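PDB 2EVE: EVE domain-containing protein from Pseudomonas syringae pv. tomato str. DC3000, which is of unknown function but adopts the EVE fold, related to the PUA and ASCH domains, and may, like PUA domains, bind RNA. Local coordinates for residues Met6-Asp11 with Phe47-Ser52; Tyr32-Phe37 with Arg131-Pro136. One frame throughout, in Å; residues are numbered along the deposited sequence.

Overall arrangement
From the N terminus the chain first lays down strand 3-8, which supplies one side of interaction 1 and lies between strands 46-51 and 134-137 in the sheet. It then runs through helix 15-21, strand 23-26 and helix 32-40 before strand 46-51 returns alongside it in parallel: interaction 1 closes this loop of 35 residues. Helix 32-40 lies inside that loop, yet its partner arrives only after the long strands 58-71 and 95-110, when residues 131-136 add the edge strand 134-137 to the other flank of 3-8. Interaction 2 therefore crosses interaction 1 in sequence. Lys7 N and Ser133 O, 2.9 Å apart, join the two across the sheet, and Met6 packs on Val134 beneath helix 32-40.

Interaction 1 (Met6-Asp11 with Phe47-Ser52); sequences MKSEPD and FFFYHS. With 144 (tris-hydroxymethyl-methyl-ammonium), chain D.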
HETATM    1  N   MSE A   6       0.217   2.245   1.009  1.00  8.27           N
HETATM    2  CA  MSE A   6      -0.601   1.147   0.507  1.00  8.17           C
HETATM    3  C   MSE A   6      -1.033   0.248   1.662  1.00  8.17           C
HETATM    4  O   MSE A   6      -0.259   0.004   2.586  1.00  9.64           O
HETATM    5  CB  MSE A   6       0.167   0.340  -0.540  1.00 11.10           C
HETATM    6  CG  MSE A   6       0.600   1.167  -1.748  1.00  9.79           C
HETATM    7 SE   MSE A   6       0.985   0.079  -3.305  1.00 21.93          SE
HETATM    8  CE  MSE A   6       2.648  -0.625  -2.669  1.00 11.00           C
ATOM      9  N   LYS A   7      -2.267  -0.247   1.585  1.00  7.96           N
ATOM     10  CA  LYS A   7      -2.851  -1.085   2.630  1.00  9.60           C
ATOM     11  C   LYS A   7      -2.789  -2.590   2.391  1.00 10.16           C
ATOM     12  O   LYS A   7      -2.893  -3.056   1.258  1.00 10.56           O
ATOM     13  CB  LYS A   7      -4.319  -0.705   2.838  1.00 10.84           C
ATOM     14  CG  LYS A   7      -4.555   0.747   3.191  1.00 12.22           C
ATOM     15  CD  LYS A   7      -6.038   1.008   3.421  1.00 16.54           C
ATOM     16  CE  LYS A   7      -6.298   2.466   3.747  1.00 19.88           C
ATOM     17  NZ  LYS A   7      -7.745   2.742   3.963  1.00 22.33           N
ATOM     18  N   SER A   8      -2.640  -3.341   3.481  1.00  9.89           N
ATOM     19  CA  SER A   8      -2.594  -4.796   3.428  1.00 10.26           C
ATOM     20  C   SER A   8      -2.951  -5.408   4.779  1.00 11.45           C
ATOM     21  O   SER A   8      -2.501  -4.932   5.819  1.00 10.76           O
ATOM     22  CB  SER A   8      -1.201  -5.279   3.022  1.00 10.70           C
ATOM     23  OG  SER A   8      -1.173  -6.700   2.913  1.00 11.19           O
ATOM     24  N   GLU A   9      -3.766  -6.457   4.757  1.00 12.16           N
ATOM     25  CA  GLU A   9      -4.133  -7.150   5.986  1.00 14.42           C
ATOM     26  C   GLU A   9      -2.907  -7.982   6.347  1.00 13.84           C
ATOM     27  O   GLU A   9      -2.459  -8.808   5.553  1.00 13.08           O
ATOM     28  CB  GLU A   9      -5.334  -8.064   5.754  1.00 18.32           C
ATOM     29  CG  GLU A   9      -6.613  -7.333   5.413  1.00 25.40           C
ATOM     30  CD  GLU A   9      -7.801  -8.267   5.296  1.00 29.26           C
ATOM     31  OE1 GLU A   9      -8.909  -7.778   4.991  1.00 33.24           O
ATOM     32  OE2 GLU A   9      -7.628  -9.485   5.510  1.00 32.49           O
ATOM     33  N   PRO A  10      -2.355  -7.782   7.553  1.00 13.35           N
ATOM     34  CA  PRO A  10      -1.167  -8.518   7.993  1.00 13.32           C
ATOM     35  C   PRO A  10      -1.258 -10.043   7.972  1.00 14.14           C
ATOM     36  O   PRO A  10      -0.257 -10.714   7.725  1.00 15.16           O
ATOM     37  CB  PRO A  10      -0.917  -7.960   9.391  1.00 14.13           C
ATOM     38  CG  PRO A  10      -2.296  -7.622   9.863  1.00 14.23           C
ATOM     39  CD  PRO A  10      -2.887  -6.951   8.646  1.00 14.75           C
ATOM     40  N   ASP A  11      -2.437 -10.596   8.233  1.00 14.92           N
ATOM     41  CA  ASP A  11      -2.571 -12.051   8.210  1.00 16.87           C
ATOM     42  C   ASP A  11      -2.413 -12.571   6.789  1.00 15.83           C
ATOM     43  O   ASP A  11      -2.127 -13.749   6.578  1.00 17.62           O
ATOM     44  CB  ASP A  11      -3.924 -12.500   8.763  1.00 20.51           C
ATOM     45  CG  ASP A  11      -3.992 -12.421  10.271  1.00 25.64           C
ATOM     46  OD1 ASP A  11      -2.964 -12.691  10.930  1.00 28.42           O
ATOM     47  OD2 ASP A  11      -5.078 -12.107  10.802  1.00 30.09           O
ATOM     48  N   PHE A  47       6.977   3.795   0.010  1.00  8.91           N
ATOM     49  CA  PHE A  47       5.608   3.827   0.507  1.00  7.99           C
ATOM     50  C   PHE A  47       5.501   3.299   1.919  1.00 10.58           C
ATOM     51  O   PHE A  47       6.296   2.458   2.346  1.00  9.85           O
ATOM     52  CB  PHE A  47       4.688   3.001  -0.404  1.00  8.32           C
ATOM     53  CG  PHE A  47       4.918   1.512  -0.324  1.00  8.19           C
ATOM     54  CD1 PHE A  47       4.204   0.723   0.576  1.00  8.62           C
ATOM     55  CD2 PHE A  47       5.848   0.897  -1.156  1.00  9.18           C
ATOM     56  CE1 PHE A  47       4.417  -0.657   0.645  1.00  9.64           C
ATOM     57  CE2 PHE A  47       6.069  -0.480  -1.094  1.00  9.58           C
ATOM     58  CZ  PHE A  47       5.353  -1.256  -0.198  1.00  8.22           C
ATOM     59  N   PHE A  48       4.519   3.813   2.649  1.00  7.59           N
ATOM     60  CA  PHE A  48       4.270   3.338   3.998  1.00  8.53           C
ATOM     61  C   PHE A  48       3.417   2.088   3.878  1.00  8.20           C
ATOM     62  O   PHE A  48       2.419   2.073   3.156  1.00  8.18           O
ATOM     63  CB  PHE A  48       3.527   4.387   4.824  1.00  8.54           C
ATOM     64  CG  PHE A  48       4.393   5.513   5.282  1.00 11.13           C
ATOM     65  CD1 PHE A  48       5.614   5.258   5.899  1.00 10.08           C
ATOM     66  CD2 PHE A  48       3.995   6.831   5.102  1.00 11.10           C
ATOM     67  CE1 PHE A  48       6.425   6.300   6.330  1.00  9.76           C
ATOM     68  CE2 PHE A  48       4.798   7.881   5.530  1.00 13.22           C
ATOM     69  CZ  PHE A  48       6.017   7.616   6.145  1.00 11.56           C
ATOM     70  N   PHE A  49       3.837   1.038   4.574  1.00  8.01           N
ATOM     71  CA  PHE A  49       3.135  -0.244   4.581  1.00  9.01           C
ATOM     72  C   PHE A  49       2.127  -0.162   5.729  1.00  9.54           C
ATOM     73  O   PHE A  49       2.495  -0.224   6.903  1.00 10.56           O
ATOM     74  CB  PHE A  49       4.153  -1.370   4.826  1.00  9.35           C
ATOM     75  CG  PHE A  49       3.653  -2.759   4.492  1.00  6.74           C
ATOM     76  CD1 PHE A  49       2.496  -3.273   5.073  1.00  9.70           C
ATOM     77  CD2 PHE A  49       4.387  -3.574   3.630  1.00  7.43           C
ATOM     78  CE1 PHE A  49       2.078  -4.587   4.800  1.00  9.46           C
ATOM     79  CE2 PHE A  49       3.982  -4.878   3.354  1.00  7.29           C
ATOM     80  CZ  PHE A  49       2.826  -5.390   3.936  1.00  8.84           C
ATOM     81  N   TYR A  50       0.853  -0.016   5.383  1.00  8.70           N
ATOM     82  CA  TYR A  50      -0.206   0.112   6.377  1.00  9.06           C
ATOM     83  C   TYR A  50      -0.957  -1.196   6.617  1.00  8.94           C
ATOM     84  O   TYR A  50      -1.486  -1.803   5.684  1.00 11.19           O
ATOM     85  CB  TYR A  50      -1.173   1.216   5.926  1.00  9.13           C
ATOM     86  CG  TYR A  50      -2.348   1.458   6.846  1.00  9.87           C
ATOM     87  CD1 TYR A  50      -3.498   0.675   6.763  1.00 11.50           C
ATOM     88  CD2 TYR A  50      -2.307   2.472   7.799  1.00 12.23           C
ATOM     89  CE1 TYR A  50      -4.583   0.896   7.613  1.00 12.91           C
ATOM     90  CE2 TYR A  50      -3.382   2.701   8.652  1.00 12.29           C
ATOM     91  CZ  TYR A  50      -4.511   1.914   8.554  1.00 13.65           C
ATOM     92  OH  TYR A  50      -5.570   2.141   9.398  1.00 15.88           O
ATOM     93  N   HIS A  51      -0.985  -1.630   7.876  1.00 10.75           N
ATOM     94  CA  HIS A  51      -1.681  -2.853   8.260  1.00 10.08           C
ATOM     95  C   HIS A  51      -3.156  -2.546   8.472  1.00 12.16           C
ATOM     96  O   HIS A  51      -3.512  -1.745   9.333  1.00 14.16           O
ATOM     97  CB  HIS A  51      -1.081  -3.427   9.546  1.00 10.63           C
ATOM     98  CG  HIS A  51       0.193  -4.181   9.335  1.00 11.73           C
ATOM     99  ND1 HIS A  51       0.887  -4.770  10.370  1.00 10.66           N
ATOM    100  CD2 HIS A  51       0.886  -4.467   8.207  1.00 11.16           C
ATOM    101  CE1 HIS A  51       1.952  -5.387   9.889  1.00 11.89           C
ATOM    102  NE2 HIS A  51       1.975  -5.219   8.579  1.00 11.10           N
ATOM    103  N   SER A  52      -4.007  -3.199   7.686  1.00 12.42           N
ATOM    104  CA  SER A  52      -5.450  -2.994   7.754  1.00 16.15           C
ATOM    105  C   SER A  52      -6.202  -4.228   8.255  1.00 16.89           C
ATOM    106  O   SER A  52      -5.674  -5.337   8.227  1.00 18.32           O
ATOM    107  CB  SER A  52      -5.968  -2.609   6.365  1.00 16.99           C
ATOM    108  OG  SER A  52      -5.701  -3.642   5.427  1.00 20.36           O
TER
HETATM  109  C1  144 D 303      -9.065  -1.257   7.707  1.00 26.65           C
HETATM  110  N   144 D 303      -9.292  -0.009   6.990  1.00 29.02           N
HETATM  111  C2  144 D 303      -8.871   1.129   7.873  1.00 29.15           C
HETATM  112  O2  144 D 303      -8.007   1.239   9.021  1.00 30.24           O
HETATM  113  C3  144 D 303     -10.767  -0.026   6.607  1.00 28.61           C
HETATM  114  O3  144 D 303     -11.203   1.123   5.852  1.00 31.08           O
HETATM  115  C4  144 D 303      -8.377  -0.058   5.830  1.00 29.31           C
HETATM  116  O4  144 D 303      -8.394  -1.079   4.602  1.00 33.20           O
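Strands 6-8 and 47-51 run parallel, their axes 4.8 Å apart at closest approach and inclined by 33°, with Met6 beside Phe49, Lys7 beside Tyr50 and Ser8 beside His51. Four backbone hydrogen bonds join them: Met6 N to Phe48 O, Tyr50 N to Met6 O, Ser8 N to Tyr50 O and Ser52 N to Ser8 O. The last reaches its carbonyl from above the plane, where the strands give way to loop. On one face of the sheet the selenomethionine Met6 bends at its end (chi3 -74°) and sets CE over the centre of the Phe47 ring, 3.5 Å from the centroid, a CH-pi contact within a Met-aromatic pair; a flexible, polarisable chain suits such a flat partner. On this face too, Ser8 CB lies 3.8 Å from Phe49 CE1, a small residue leaving room for the ring, while its OG is hydrogen-bonded to Phe13 O. This pairing belongs to the mixed sheet of the PUA-related EVE domain, and the opposite face carries a ligand pocket. There Lys7 extends beside Tyr50, CG 3.7 Å from Tyr50 CD1, both side chains pointing the same way; its aliphatic stem suits the aromatic neighbour, and NZ reaches on to a weak hydrogen bond with Leu132 O. O2 of the bound tris-hydroxymethyl-methyl-ammonium lies at the edge of the Tyr50 ring, near its plane, and shares a 2.6 Å hydrogen bond with Tyr50 OH, a hydroxyl able to donate or accept. Lys7 CD and Ser52 CB each approach O4 of the same molecule to 3.4 Å. Just past strand 6-8, Pro10 CB sits over the His51 ring, 3.8 Å from its centroid and 9° off the normal, a rigid ring packed on a flat one; His51 NE2 is hydrogen-bonded to Ile15 N.

Interaction 2 (Tyr32-Phe37 with Arg131-Pro136); sequences YQARNF and RLSVMP
Gln33 begins the packing of helix 32-37 on residues 131-136: its extended chain crosses Leu132 at about a right angle, and its CG touches Leu132 CD1 at 3.6 Å, the methylenes giving apolar contact while the amide suits an exposed position. This is helix-on-sheet packing within the PUA-related EVE fold, helix 32-40 lying over edge strand 134-137; the axes of 32-37 and 134-136 pass 7.1 Å apart at 54°. One residue on, the lone methyl of Ala34 lets the backbones come together, Ala34 CA and Val134 CA being 4.7 Å apart. Its CB meets Val134 CB at 3.9 Å, while Leu132 CD1 leans against its backbone N. Val134, branched at CB, offers a broad apolar surface beneath that turn. A turn later, Phe37 points its CB toward the strand with CG anti to the carbonyl carbon (chi1 -84°), setting the ring, wide and apolar enough to meet both, against Leu132 and Pro136. Leu132 CD2 approaches Phe37 CE2 at 3.8 Å. Val134 O, buried here without a polar partner, lies 3.5 Å from Phe37 CD2. Over one face of the ring, Pro136 CD makes a CH-pi contact, 3.5 Å from the centroid and 13° off the normal.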
ATOM      1  N   TYR A  32     -10.512   1.478  -8.908  1.00  8.94           N
ATOM      2  CA  TYR A  32      -9.921   2.228 -10.011  1.00  9.09           C
ATOM      3  C   TYR A  32      -9.050   3.407  -9.598  1.00  7.68           C
ATOM      4  O   TYR A  32      -8.003   3.643 -10.197  1.00  8.30           O
ATOM      5  CB  TYR A  32     -11.014   2.684 -10.978  1.00  9.85           C
ATOM      6  CG  TYR A  32     -11.599   1.544 -11.775  1.00 12.18           C
ATOM      7  CD1 TYR A  32     -10.819   0.844 -12.699  1.00 13.87           C
ATOM      8  CD2 TYR A  32     -12.920   1.140 -11.586  1.00 14.81           C
ATOM      9  CE1 TYR A  32     -11.342  -0.231 -13.415  1.00 17.52           C
ATOM     10  CE2 TYR A  32     -13.451   0.066 -12.297  1.00 17.94           C
ATOM     11  CZ  TYR A  32     -12.659  -0.613 -13.207  1.00 18.01           C
ATOM     12  OH  TYR A  32     -13.185  -1.677 -13.905  1.00 22.53           O
ATOM     13  N   GLN A  33      -9.473   4.145  -8.576  1.00  8.54           N
ATOM     14  CA  GLN A  33      -8.691   5.288  -8.113  1.00  8.91           C
ATOM     15  C   GLN A  33      -7.355   4.801  -7.546  1.00  8.35           C
ATOM     16  O   GLN A  33      -6.301   5.393  -7.809  1.00  8.09           O
ATOM     17  CB  GLN A  33      -9.473   6.070  -7.050  1.00 10.83           C
ATOM     18  CG  GLN A  33      -8.740   7.294  -6.498  1.00 13.36           C
ATOM     19  CD  GLN A  33      -9.600   8.101  -5.538  1.00 15.76           C
ATOM     20  OE1 GLN A  33     -10.381   7.540  -4.768  1.00 15.29           O
ATOM     21  NE2 GLN A  33      -9.445   9.421  -5.568  1.00 15.93           N
ATOM     22  N   ALA A  34      -7.404   3.713  -6.780  1.00  8.22           N
ATOM     23  CA  ALA A  34      -6.207   3.130  -6.184  1.00  7.81           C
ATOM     24  C   ALA A  34      -5.305   2.585  -7.291  1.00  8.27           C
ATOM     25  O   ALA A  34      -4.083   2.765  -7.259  1.00  6.55           O
ATOM     26  CB  ALA A  34      -6.594   2.009  -5.210  1.00  7.12           C
ATOM     27  N   ARG A  35      -5.916   1.923  -8.269  1.00  7.18           N
ATOM     28  CA  ARG A  35      -5.178   1.363  -9.398  1.00  7.59           C
ATOM     29  C   ARG A  35      -4.471   2.470 -10.156  1.00  8.30           C
ATOM     30  O   ARG A  35      -3.302   2.341 -10.520  1.00  7.43           O
ATOM     31  CB  ARG A  35      -6.115   0.645 -10.379  1.00  7.35           C
ATOM     32  CG  ARG A  35      -5.402   0.152 -11.647  1.00  7.53           C
ATOM     33  CD  ARG A  35      -6.354  -0.056 -12.826  1.00  9.55           C
ATOM     34  NE  ARG A  35      -6.825   1.215 -13.379  1.00  9.38           N
ATOM     35  CZ  ARG A  35      -7.559   1.323 -14.485  1.00  8.38           C
ATOM     36  NH1 ARG A  35      -7.912   0.235 -15.162  1.00  9.91           N
ATOM     37  NH2 ARG A  35      -7.939   2.518 -14.918  1.00  9.13           N
ATOM     38  N   ASN A  36      -5.185   3.561 -10.404  1.00  7.73           N
ATOM     39  CA  ASN A  36      -4.588   4.654 -11.150  1.00  6.95           C
ATOM     40  C   ASN A  36      -3.379   5.236 -10.429  1.00  7.31           C
ATOM     41  O   ASN A  36      -2.374   5.551 -11.070  1.00  7.34           O
ATOM     42  CB  ASN A  36      -5.642   5.717 -11.464  1.00  8.51           C
ATOM     43  CG  ASN A  36      -6.640   5.240 -12.510  1.00  7.26           C
ATOM     44  OD1 ASN A  36      -6.364   4.299 -13.260  1.00  8.27           O
ATOM     45  ND2 ASN A  36      -7.794   5.896 -12.579  1.00  8.82           N
ATOM     46  N   PHE A  37      -3.458   5.376  -9.108  1.00  6.56           N
ATOM     47  CA  PHE A  37      -2.309   5.880  -8.363  1.00  6.09           C
ATOM     48  C   PHE A  37      -1.170   4.866  -8.481  1.00  7.16           C
ATOM     49  O   PHE A  37      -0.021   5.228  -8.735  1.00  7.64           O
ATOM     50  CB  PHE A  37      -2.649   6.088  -6.885  1.00  6.57           C
ATOM     51  CG  PHE A  37      -3.305   7.408  -6.592  1.00  7.43           C
ATOM     52  CD1 PHE A  37      -2.717   8.598  -7.009  1.00  7.30           C
ATOM     53  CD2 PHE A  37      -4.497   7.463  -5.881  1.00  9.40           C
ATOM     54  CE1 PHE A  37      -3.307   9.831  -6.722  1.00  6.53           C
ATOM     55  CE2 PHE A  37      -5.100   8.693  -5.588  1.00  9.67           C
ATOM     56  CZ  PHE A  37      -4.502   9.875  -6.010  1.00  9.81           C
ATOM     57  N   ARG A 131     -12.043   5.249   1.394  1.00 25.19           N
ATOM     58  CA  ARG A 131     -11.841   3.812   1.268  1.00 24.70           C
ATOM     59  C   ARG A 131     -10.765   3.523   0.226  1.00 23.33           C
ATOM     60  O   ARG A 131     -10.770   2.476  -0.423  1.00 23.61           O
ATOM     61  CB  ARG A 131     -13.157   3.130   0.893  1.00 27.60           C
ATOM     62  CG  ARG A 131     -14.114   2.979   2.071  1.00 30.18           C
ATOM     63  CD  ARG A 131     -15.491   2.524   1.618  1.00 32.53           C
ATOM     64  NE  ARG A 131     -16.318   2.039   2.723  1.00 35.89           N
ATOM     65  CZ  ARG A 131     -16.623   2.743   3.810  1.00 37.08           C
ATOM     66  NH1 ARG A 131     -17.387   2.206   4.753  1.00 38.03           N
ATOM     67  NH2 ARG A 131     -16.163   3.978   3.961  1.00 37.90           N
ATOM     68  N   LEU A 132      -9.842   4.468   0.081  1.00 20.40           N
ATOM     69  CA  LEU A 132      -8.734   4.348  -0.861  1.00 17.07           C
ATOM     70  C   LEU A 132      -7.627   3.522  -0.201  1.00 15.97           C
ATOM     71  O   LEU A 132      -7.190   3.839   0.905  1.00 16.36           O
ATOM     72  CB  LEU A 132      -8.217   5.743  -1.222  1.00 17.68           C
ATOM     73  CG  LEU A 132      -7.171   5.865  -2.329  1.00 17.47           C
ATOM     74  CD1 LEU A 132      -7.754   5.371  -3.651  1.00 15.98           C
ATOM     75  CD2 LEU A 132      -6.738   7.322  -2.456  1.00 17.08           C
ATOM     76  N   SER A 133      -7.181   2.469  -0.885  1.00 13.70           N
ATOM     77  CA  SER A 133      -6.139   1.580  -0.365  1.00 12.61           C
ATOM     78  C   SER A 133      -4.728   1.931  -0.839  1.00 12.70           C
ATOM     79  O   SER A 133      -3.744   1.444  -0.280  1.00 12.85           O
ATOM     80  CB  SER A 133      -6.454   0.131  -0.746  1.00 13.20           C
ATOM     81  OG  SER A 133      -6.538  -0.012  -2.153  1.00 14.24           O
ATOM     82  N   VAL A 134      -4.637   2.748  -1.884  1.00 11.03           N
ATOM     83  CA  VAL A 134      -3.352   3.198  -2.422  1.00 10.35           C
ATOM     84  C   VAL A 134      -3.493   4.706  -2.585  1.00 10.10           C
ATOM     85  O   VAL A 134      -4.421   5.183  -3.244  1.00 11.02           O
ATOM     86  CB  VAL A 134      -3.029   2.556  -3.790  1.00 11.20           C
ATOM     87  CG1 VAL A 134      -1.686   3.064  -4.291  1.00 10.11           C
ATOM     88  CG2 VAL A 134      -3.002   1.035  -3.662  1.00 11.82           C
HETATM   89  N   MSE A 135      -2.572   5.458  -1.993  1.00  9.79           N
HETATM   90  CA  MSE A 135      -2.660   6.911  -2.030  1.00  9.10           C
HETATM   91  C   MSE A 135      -1.314   7.607  -2.034  1.00  9.61           C
HETATM   92  O   MSE A 135      -0.309   7.053  -1.588  1.00  9.87           O
HETATM   93  CB  MSE A 135      -3.409   7.392  -0.792  1.00 10.75           C
HETATM   94  CG  MSE A 135      -2.632   7.088   0.492  1.00 11.78           C
HETATM   95 SE   MSE A 135      -3.625   7.369   2.121  1.00 19.85          SE
HETATM   96  CE  MSE A 135      -4.803   5.855   1.929  1.00 14.33           C
ATOM     97  N   PRO A 136      -1.281   8.846  -2.536  1.00  9.83           N
ATOM     98  CA  PRO A 136      -0.029   9.598  -2.561  1.00  9.08           C
ATOM     99  C   PRO A 136       0.205  10.163  -1.157  1.00 10.17           C
ATOM    100  O   PRO A 136      -0.731  10.295  -0.367  1.00 10.93           O
ATOM    101  CB  PRO A 136      -0.308  10.698  -3.588  1.00 10.90           C
ATOM    102  CG  PRO A 136      -1.764  10.962  -3.394  1.00 10.48           C
ATOM    103  CD  PRO A 136      -2.352   9.572  -3.246  1.00 10.41           C
TER